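Local coordinates for protein thermoresistant glucokinase (Janibacter sp. HTCC2649, PDB 4EUN) that probably phosphorylates gluconate at the expense of ATP, as a P-loop sugar kinase of the gluconokinase (EC 2.7.1.12) type, at residues A91-A96 with T104-S109; D117-G122 with V126-L131; G140-R145 with M150-L155. All blocks are in the same frame, centred on the assembly; numbering follows the deposited sequence.

Interaction 1. Residues A91-A96 with T104-S109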
loop_
_atom_site.group_PDB
_atom_site.type_symbol
_atom_site.label_atom_id
_atom_site.label_comp_id
_atom_site.label_asym_id
_atom_site.label_seq_id
_atom_site.Cartn_x
_atom_site.Cartn_y
_atom_site.Cartn_z
ATOM N N ALA A 91 -3.262 13.400 7.526
ATOM C CA ALA A 91 -2.391 14.505 7.896
ATOM C C ALA A 91 -1.653 14.178 9.187
ATOM O O ALA A 91 -0.445 14.409 9.304
ATOM C CB ALA A 91 -3.192 15.796 8.048
ATOM N N GLU A 92 -2.383 13.639 10.160
ATOM C CA GLU A 92 -1.784 13.285 11.443
ATOM C C GLU A 92 -0.748 12.181 11.288
ATOM O O GLU A 92 0.307 12.237 11.920
ATOM C CB GLU A 92 -2.867 12.882 12.446
ATOM C CG GLU A 92 -3.737 14.057 12.893
ATOM C CD GLU A 92 -4.980 13.624 13.647
ATOM O OE1 GLU A 92 -5.096 12.422 13.975
ATOM O OE2 GLU A 92 -5.843 14.490 13.911
ATOM N N TRP A 93 -1.041 11.191 10.450
ATOM C CA TRP A 93 -0.106 10.081 10.223
ATOM C C TRP A 93 1.183 10.610 9.610
ATOM O O TRP A 93 2.274 10.265 10.071
ATOM C CB TRP A 93 -0.754 9.027 9.330
ATOM C CG TRP A 93 0.090 7.816 9.030
ATOM C CD1 TRP A 93 0.149 6.659 9.752
ATOM C CD2 TRP A 93 0.942 7.627 7.890
ATOM N NE1 TRP A 93 1.007 5.765 9.143
ATOM C CE2 TRP A 93 1.504 6.333 7.996
ATOM C CE3 TRP A 93 1.288 8.426 6.793
ATOM C CZ2 TRP A 93 2.398 5.822 7.046
ATOM C CZ3 TRP A 93 2.170 7.925 5.850
ATOM C CH2 TRP A 93 2.723 6.626 5.985
ATOM N N MET A 94 1.066 11.467 8.595
ATOM C CA MET A 94 2.250 12.081 7.997
ATOM C C MET A 94 3.041 12.951 8.977
ATOM O O MET A 94 4.272 12.940 8.967
ATOM C CB MET A 94 1.868 12.904 6.759
ATOM C CG MET A 94 1.455 12.071 5.565
ATOM S SD MET A 94 1.280 13.092 4.075
ATOM C CE MET A 94 -0.364 13.786 4.296
ATOM N N ASP A 95 2.339 13.714 9.812
ATOM C CA ASP A 95 2.986 14.587 10.788
ATOM C C ASP A 95 3.768 13.770 11.804
ATOM O O ASP A 95 4.893 14.124 12.163
ATOM C CB ASP A 95 1.927 15.442 11.496
ATOM C CG ASP A 95 2.518 16.580 12.303
ATOM O OD1 ASP A 95 3.671 16.994 12.046
ATOM O OD2 ASP A 95 1.802 17.085 13.190
ATOM N N ALA A 96 3.191 12.656 12.241
ATOM C CA ALA A 96 3.856 11.835 13.256
ATOM C C ALA A 96 5.062 11.108 12.661
ATOM O O ALA A 96 6.075 10.920 13.349
ATOM C CB ALA A 96 2.884 10.850 13.860
ATOM N N THR A 104 7.527 9.901 3.615
ATOM C CA THR A 104 6.383 9.077 3.218
ATOM C C THR A 104 5.893 9.363 1.796
ATOM O O THR A 104 6.090 10.461 1.272
ATOM C CB THR A 104 5.179 9.294 4.168
ATOM O OG1 THR A 104 4.717 10.650 4.053
ATOM C CG2 THR A 104 5.576 9.014 5.628
ATOM N N ILE A 105 5.252 8.362 1.194
ATOM C CA ILE A 105 4.492 8.548 -0.041
ATOM C C ILE A 105 3.199 7.752 0.077
ATOM O O ILE A 105 3.208 6.562 0.398
ATOM C CB ILE A 105 5.305 8.165 -1.307
ATOM C CG1 ILE A 105 4.493 8.426 -2.576
ATOM C CG2 ILE A 105 5.806 6.701 -1.256
ATOM C CD1 ILE A 105 5.361 8.421 -3.835
ATOM N N ILE A 106 2.071 8.412 -0.171
ATOM C CA ILE A 106 0.778 7.749 -0.062
ATOM C C ILE A 106 0.001 7.905 -1.355
ATOM O O ILE A 106 0.144 8.905 -2.057
ATOM C CB ILE A 106 -0.063 8.293 1.118
ATOM C CG1 ILE A 106 -0.469 9.739 0.894
ATOM C CG2 ILE A 106 0.706 8.152 2.440
ATOM C CD1 ILE A 106 -1.322 10.296 2.025
ATOM N N THR A 107 -0.834 6.916 -1.664
ATOM C CA THR A 107 -1.754 7.042 -2.790
ATOM C C THR A 107 -3.104 7.505 -2.283
ATOM O O THR A 107 -3.600 6.960 -1.302
ATOM C CB THR A 107 -1.937 5.700 -3.488
ATOM O OG1 THR A 107 -2.234 4.699 -2.506
ATOM C CG2 THR A 107 -0.664 5.297 -4.207
ATOM N N CYS A 108 -3.690 8.499 -2.951
ATOM C CA CYS A 108 -5.040 8.973 -2.641
ATOM C C CYS A 108 -5.911 8.955 -3.889
ATOM O O CYS A 108 -5.420 9.183 -4.994
ATOM C CB CYS A 108 -5.015 10.422 -2.151
ATOM S SG CYS A 108 -4.286 10.660 -0.536
ATOM N N SER A 109 -7.212 8.736 -3.712
ATOM C CA SER A 109 -8.173 8.946 -4.793
ATOM C C SER A 109 -8.337 10.447 -5.052
ATOM O O SER A 109 -7.483 11.246 -4.669
ATOM C CB SER A 109 -9.512 8.307 -4.439
ATOM O OG SER A 109 -9.887 8.650 -3.121
#
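Trp93 lays the six-membered half of its indole against Thr104 and Ile106, joining helix 80-99 to strand 104-108 of the parallel sheet in this P-loop kinase fold. The ring atom CZ3 does most of the touching: it lies 3.6 Å from Thr104 CG2 and 3.7 Å from Ile106 CG2, both methyls approaching the ring obliquely. Trp93 gets there because its CG is anti to the backbone N (chi1 -179°), which carries the long side chain from the flank of the helix toward the strand. Beside it, Met94 brings its CG to 3.9 Å from Thr104 OG1, and the flexible thioether ends with CE 4.3 Å from Ile106 CD1. Beta-branched residues suit this side of the strand: their branches hold the two CG2 methyls close to the backbone, where the ring meets them, while Ile106 CD1 reaches farther, to the methionine.

The helix segment runs nearly antiparallel to the strand, 163° between their directions, with 10.0 Å between the axes, a spacing bridged here by side chains. Alternation along the strand turns Ile105 away, toward helix 42-53 on the other side of the sheet. The polar atoms are satisfied from beyond the contact. Thr104 OG1 hydrogen-bonds His31 ND1 of the neighbouring strand, while an edge-to-face pairing with Phe63 further settles the indole, whose NE1 hydrogen-bonds Ala62 O of the second subunit.

Interaction 2. Residues D117-G122 with V126-L131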
loop_
_atom_site.group_PDB
_atom_site.type_symbol
_atom_site.label_atom_id
_atom_site.label_comp_id
_atom_site.label_asym_id
_atom_site.label_seq_id
_atom_site.Cartn_x
_atom_site.Cartn_y
_atom_site.Cartn_z
ATOM N N ASP A 117 -5.557 21.074 1.258
ATOM C CA ASP A 117 -5.267 22.002 2.362
ATOM C C ASP A 117 -5.199 21.270 3.705
ATOM O O ASP A 117 -4.300 21.517 4.523
ATOM C CB ASP A 117 -6.327 23.110 2.447
ATOM C CG ASP A 117 -6.267 24.089 1.285
ATOM O OD1 ASP A 117 -5.217 24.191 0.620
ATOM O OD2 ASP A 117 -7.282 24.785 1.046
ATOM N N VAL A 118 -6.136 20.352 3.936
ATOM C CA VAL A 118 -6.148 19.577 5.176
ATOM C C VAL A 118 -4.914 18.673 5.292
ATOM O O VAL A 118 -4.286 18.602 6.349
ATOM C CB VAL A 118 -7.432 18.729 5.310
ATOM C CG1 VAL A 118 -7.376 17.856 6.553
ATOM C CG2 VAL A 118 -8.657 19.630 5.345
ATOM N N LEU A 119 -4.548 17.998 4.202
ATOM C CA LEU A 119 -3.325 17.187 4.198
ATOM C C LEU A 119 -2.111 18.039 4.573
ATOM O O LEU A 119 -1.239 17.593 5.324
ATOM C CB LEU A 119 -3.111 16.542 2.822
ATOM C CG LEU A 119 -4.175 15.525 2.398
ATOM C CD1 LEU A 119 -3.873 14.933 1.027
ATOM C CD2 LEU A 119 -4.272 14.407 3.421
ATOM N N ARG A 120 -2.073 19.275 4.078
ATOM C CA ARG A 120 -0.941 20.166 4.344
ATOM C C ARG A 120 -0.907 20.704 5.774
ATOM O O ARG A 120 0.081 21.311 6.184
ATOM C CB ARG A 120 -0.877 21.305 3.321
ATOM C CG ARG A 120 -0.281 20.885 1.972
ATOM C CD ARG A 120 -0.154 22.062 1.000
ATOM N NE ARG A 120 -1.462 22.551 0.580
ATOM C CZ ARG A 120 -2.007 22.310 -0.611
ATOM N NH1 ARG A 120 -1.358 21.595 -1.522
ATOM N NH2 ARG A 120 -3.209 22.784 -0.890
ATOM N N GLU A 121 -1.974 20.473 6.534
ATOM C CA GLU A 121 -1.982 20.858 7.951
ATOM C C GLU A 121 -1.127 19.929 8.807
ATOM O O GLU A 121 -0.814 20.251 9.952
ATOM C CB GLU A 121 -3.415 20.902 8.504
ATOM C CG GLU A 121 -4.324 21.940 7.847
ATOM C CD GLU A 121 -5.749 21.896 8.384
ATOM O OE1 GLU A 121 -5.999 21.155 9.360
ATOM O OE2 GLU A 121 -6.619 22.598 7.826
ATOM N N GLY A 122 -0.752 18.777 8.255
ATOM C CA GLY A 122 0.024 17.792 8.991
ATOM C C GLY A 122 1.524 18.030 8.976
ATOM O O GLY A 122 2.059 18.708 9.854
ATOM N N VAL A 126 3.916 19.060 1.620
ATOM C CA VAL A 126 3.352 17.959 0.840
ATOM C C VAL A 126 3.472 18.223 -0.662
ATOM O O VAL A 126 3.032 19.267 -1.162
ATOM C CB VAL A 126 1.873 17.673 1.182
ATOM C CG1 VAL A 126 1.404 16.409 0.459
ATOM C CG2 VAL A 126 1.677 17.495 2.676
ATOM N N ASP A 127 4.073 17.274 -1.375
ATOM C CA ASP A 127 4.234 17.384 -2.820
ATOM C C ASP A 127 3.279 16.425 -3.491
ATOM O O ASP A 127 3.168 15.273 -3.085
ATOM C CB ASP A 127 5.671 17.039 -3.225
ATOM C CG ASP A 127 6.694 17.954 -2.591
ATOM O OD1 ASP A 127 6.575 19.193 -2.740
ATOM O OD2 ASP A 127 7.616 17.429 -1.932
ATOM N N PHE A 128 2.576 16.894 -4.520
ATOM C CA PHE A 128 1.563 16.070 -5.160
ATOM C C PHE A 128 1.990 15.596 -6.532
ATOM O O PHE A 128 2.522 16.369 -7.324
ATOM C CB PHE A 128 0.244 16.862 -5.272
ATOM C CG PHE A 128 -0.422 17.072 -3.952
ATOM C CD1 PHE A 128 -0.057 18.133 -3.130
ATOM C CD2 PHE A 128 -1.382 16.170 -3.503
ATOM C CE1 PHE A 128 -0.653 18.302 -1.881
ATOM C CE2 PHE A 128 -1.984 16.333 -2.264
ATOM C CZ PHE A 128 -1.618 17.398 -1.453
ATOM N N LEU A 129 1.770 14.314 -6.802
ATOM C CA LEU A 129 1.887 13.785 -8.155
ATOM C C LEU A 129 0.468 13.485 -8.607
ATOM O O LEU A 129 -0.200 12.602 -8.069
ATOM C CB LEU A 129 2.743 12.515 -8.177
ATOM C CG LEU A 129 4.150 12.623 -7.588
ATOM C CD1 LEU A 129 4.793 11.244 -7.560
ATOM C CD2 LEU A 129 5.007 13.597 -8.380
ATOM N N HIS A 130 -0.005 14.243 -9.583
ATOM C CA HIS A 130 -1.383 14.102 -10.049
ATOM C C HIS A 130 -1.423 13.210 -11.293
ATOM O O HIS A 130 -1.059 13.639 -12.387
ATOM C CB HIS A 130 -1.954 15.488 -10.347
ATOM C CG HIS A 130 -3.317 15.476 -10.963
ATOM N ND1 HIS A 130 -3.860 16.599 -11.550
ATOM C CD2 HIS A 130 -4.247 14.497 -11.077
ATOM C CE1 HIS A 130 -5.063 16.308 -12.015
ATOM N NE2 HIS A 130 -5.323 15.043 -11.748
ATOM N N LEU A 131 -1.839 11.958 -11.102
ATOM C CA LEU A 131 -1.867 10.970 -12.171
ATOM C C LEU A 131 -3.242 11.006 -12.816
ATOM O O LEU A 131 -4.260 10.772 -12.156
ATOM C CB LEU A 131 -1.580 9.581 -11.596
ATOM C CG LEU A 131 -1.381 8.391 -12.535
ATOM C CD1 LEU A 131 -0.140 8.555 -13.388
ATOM C CD2 LEU A 131 -1.260 7.144 -11.693
HETATM O O HOH W 1 1.506 21.349 -1.887
#
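Arg120 reaches across to Val126 and Phe128 with two different parts of its chain. Its aliphatic CG rests 3.9 Å from Val126 CB, whereas the guanidinium brings NH1 to 3.4 Å from Phe128 CE1. The planes of guanidinium and ring are 71° apart and the approach is oblique, so this is not a flat stack. A bend at chi3 (-68°) swings the charged end back toward helix 113-119, where NH2 forms a salt bridge with Asp117 OD1 at 2.9 Å. That oxygen lies almost in the guanidinium plane, while Arg120 meets the carboxylate on its anti side, 26° out of its plane. Glu169 is a second acidic partner of NH2, and Asp117 OD1 also pairs with Arg113; these carboxylates probably offset the closeness of the two arginines.

The segments belong to helix 113-119 and strand 127-132, consecutive elements of the P-loop kinase fold, and a type I beta turn from Leu119 to Gly122 begins the descent from one to the other. Val126, a compact branched residue just before the strand, sets CG2 beside Leu119 O, the carbonyl that accepts from Gly122 N in the turn.

Phe128 is met by both Leu119 and Arg120. With CG anti to the carbonyl carbon, its ring stands between them: Leu119 CD1 comes to the edge near the ring plane, 4.0 Å from Phe128 CE2, while Arg120 NH1 comes obliquely near CE1. A water bridges the Arg120 side chain and the backbone carbonyl of Val126: it accepts from Arg120 NH1 at 2.9 Å and donates to Val126 O at 2.7 Å, lying in the ring plane at the edge of Phe128.

Interaction 3. Residues G140-R145 with M150-L155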
loop_
_atom_site.group_PDB
_atom_site.type_symbol
_atom_site.label_atom_id
_atom_site.label_comp_id
_atom_site.label_asym_id
_atom_site.label_seq_id
_atom_site.Cartn_x
_atom_site.Cartn_y
_atom_site.Cartn_z
ATOM N N GLY A 140 -10.894 2.182 -20.192
ATOM C CA GLY A 140 -10.282 1.075 -20.906
ATOM C C GLY A 140 -9.335 0.279 -20.027
ATOM O O GLY A 140 -9.250 -0.943 -20.147
ATOM N N ARG A 141 -8.616 0.967 -19.145
ATOM C CA ARG A 141 -7.723 0.285 -18.204
ATOM C C ARG A 141 -8.528 -0.623 -17.276
ATOM O O ARG A 141 -8.178 -1.782 -17.065
ATOM C CB ARG A 141 -6.924 1.301 -17.373
ATOM C CG ARG A 141 -5.835 2.046 -18.148
ATOM C CD ARG A 141 -5.181 3.148 -17.303
ATOM N NE ARG A 141 -4.526 2.618 -16.107
ATOM C CZ ARG A 141 -3.251 2.242 -16.061
ATOM N NH1 ARG A 141 -2.490 2.345 -17.143
ATOM N NH2 ARG A 141 -2.735 1.764 -14.935
ATOM N N MET A 142 -9.618 -0.081 -16.737
ATOM C CA MET A 142 -10.474 -0.797 -15.794
ATOM C C MET A 142 -11.135 -2.020 -16.422
ATOM O O MET A 142 -11.405 -3.012 -15.744
ATOM C CB MET A 142 -11.542 0.152 -15.252
ATOM C CG MET A 142 -10.978 1.441 -14.675
ATOM S SD MET A 142 -12.154 2.813 -14.706
ATOM C CE MET A 142 -13.408 2.202 -13.589
ATOM N N SER A 143 -11.376 -1.950 -17.726
ATOM C CA SER A 143 -12.036 -3.037 -18.443
ATOM C C SER A 143 -11.125 -4.255 -18.619
ATOM O O SER A 143 -11.590 -5.348 -18.953
ATOM C CB SER A 143 -12.518 -2.546 -19.807
ATOM O OG SER A 143 -11.498 -2.676 -20.780
ATOM N N LYS A 144 -9.828 -4.067 -18.392
ATOM C CA LYS A 144 -8.856 -5.143 -18.564
ATOM C C LYS A 144 -8.602 -5.884 -17.260
ATOM O O LYS A 144 -7.689 -6.708 -17.171
ATOM C CB LYS A 144 -7.543 -4.588 -19.113
ATOM C CG LYS A 144 -7.528 -4.414 -20.623
ATOM C CD LYS A 144 -6.804 -3.140 -21.025
ATOM C CE LYS A 144 -5.502 -2.973 -20.255
ATOM N NZ LYS A 144 -4.789 -1.714 -20.624
ATOM N N ARG A 145 -9.411 -5.585 -16.250
ATOM C CA ARG A 145 -9.279 -6.240 -14.957
ATOM C C ARG A 145 -10.548 -7.009 -14.611
ATOM O O ARG A 145 -11.657 -6.564 -14.911
ATOM C CB ARG A 145 -8.935 -5.216 -13.872
ATOM C CG ARG A 145 -7.581 -4.545 -14.086
ATOM C CD ARG A 145 -7.351 -3.405 -13.105
ATOM N NE ARG A 145 -8.340 -2.339 -13.254
ATOM C CZ ARG A 145 -8.444 -1.294 -12.440
ATOM N NH1 ARG A 145 -9.374 -0.375 -12.652
ATOM N NH2 ARG A 145 -7.618 -1.167 -11.409
ATOM N N MET A 150 -13.471 -0.852 -6.445
ATOM C CA MET A 150 -14.527 0.160 -6.509
ATOM C C MET A 150 -15.298 0.039 -7.816
ATOM O O MET A 150 -14.731 -0.337 -8.845
ATOM C CB MET A 150 -13.921 1.562 -6.398
ATOM C CG MET A 150 -13.375 1.875 -5.017
ATOM S SD MET A 150 -14.730 2.075 -3.851
ATOM C CE MET A 150 -13.996 1.506 -2.324
ATOM N N PRO A 151 -16.594 0.376 -7.790
ATOM C CA PRO A 151 -17.397 0.208 -9.004
ATOM C C PRO A 151 -17.042 1.239 -10.063
ATOM O O PRO A 151 -16.699 2.370 -9.728
ATOM C CB PRO A 151 -18.836 0.437 -8.517
ATOM C CG PRO A 151 -18.697 1.176 -7.209
ATOM C CD PRO A 151 -17.408 0.715 -6.609
ATOM N N ALA A 152 -17.114 0.838 -11.328
ATOM C CA ALA A 152 -16.840 1.724 -12.443
ATOM C C ALA A 152 -17.730 2.959 -12.429
ATOM O O ALA A 152 -17.341 4.007 -12.944
ATOM C CB ALA A 152 -16.992 0.974 -13.756
ATOM N N SER A 153 -18.927 2.825 -11.859
ATOM C CA SER A 153 -19.899 3.918 -11.851
ATOM C C SER A 153 -19.419 5.115 -11.036
ATOM O O SER A 153 -19.936 6.222 -11.198
ATOM C CB SER A 153 -21.255 3.438 -11.321
ATOM O OG SER A 153 -21.172 3.123 -9.942
ATOM N N LEU A 154 -18.431 4.905 -10.166
ATOM C CA LEU A 154 -17.921 6.004 -9.351
ATOM C C LEU A 154 -17.038 6.949 -10.145
ATOM O O LEU A 154 -16.752 8.052 -9.680
ATOM C CB LEU A 154 -17.124 5.483 -8.151
ATOM C CG LEU A 154 -17.876 5.012 -6.913
ATOM C CD1 LEU A 154 -16.882 4.518 -5.872
ATOM C CD2 LEU A 154 -18.715 6.137 -6.344
ATOM N N LEU A 155 -16.596 6.524 -11.327
ATOM C CA LEU A 155 -15.613 7.305 -12.082
ATOM C C LEU A 155 -16.089 8.718 -12.385
ATOM O O LEU A 155 -15.334 9.664 -12.220
ATOM C CB LEU A 155 -15.191 6.610 -13.382
ATOM C CG LEU A 155 -14.202 7.403 -14.250
ATOM C CD1 LEU A 155 -12.860 7.591 -13.542
ATOM C CD2 LEU A 155 -13.988 6.732 -15.590
#
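Met142 closes on Ala152 and Leu155 through the far end of its thioether, and these two meetings make up nearly all of the contact. The tight point is the methyl CE, 3.6 Å from Ala152 CA and 3.8 Å from its CB. Alanine suits the place: with only one side-chain carbon, it lets the methionine methyl settle close against the backbone. Met142 extends through chi2 and then bends at chi3 (65°), which sets CE off the line of the chain and over Ala152. Packing is slacker beside it, where SD lies 4.4 Å from Leu155 CD2.

The exposed part of segment 140-145 has a different character. Ser143 folds its hydroxyl back to donate to Gly140 O at 2.9 Å, tilted 29° from the carbonyl plane, and so takes up a carbonyl three residues back. A type I beta turn runs from Met142 to Arg145, and within it Lys144, also exposed, is poorly ordered. Arg145 instead flanks the methionine, the edge of its guanidinium by Met142 CB, and makes a long, weak ion pair with Asp51 of the second subunit.

The contact thus draws together the end of helix 135-142 and the loop leading into helix 155-161. Leu155 also packs on Ile138 and Lys139, and Met150 and Leu154 rest on helix 66-73, while Arg141 hydrogen-bonds Gly39 O in the probable P-loop.

In the fold
Interactions 1 and 2 are each centred about 9 Å from the centre of the folded chain, 8 Å apart, and both pack a helix or the turn after it against strands of the same parallel sheet; Ala91 packs against Val118 and Leu119, joining the two directly. Interaction 3 is peripheral, its centre about 25 Å from the centres of the others, and joins a helix end to a loop without using the sheet. Their chemistry follows: interaction 1 is mainly apolar packing, without a hydrogen bond between its segments, interaction 2 adds charge and a bridging water, and interaction 3 buries the least surface, through one methionine. The second subunit reaches interactions 1 and 3, whereas interaction 2 lies within its own chain.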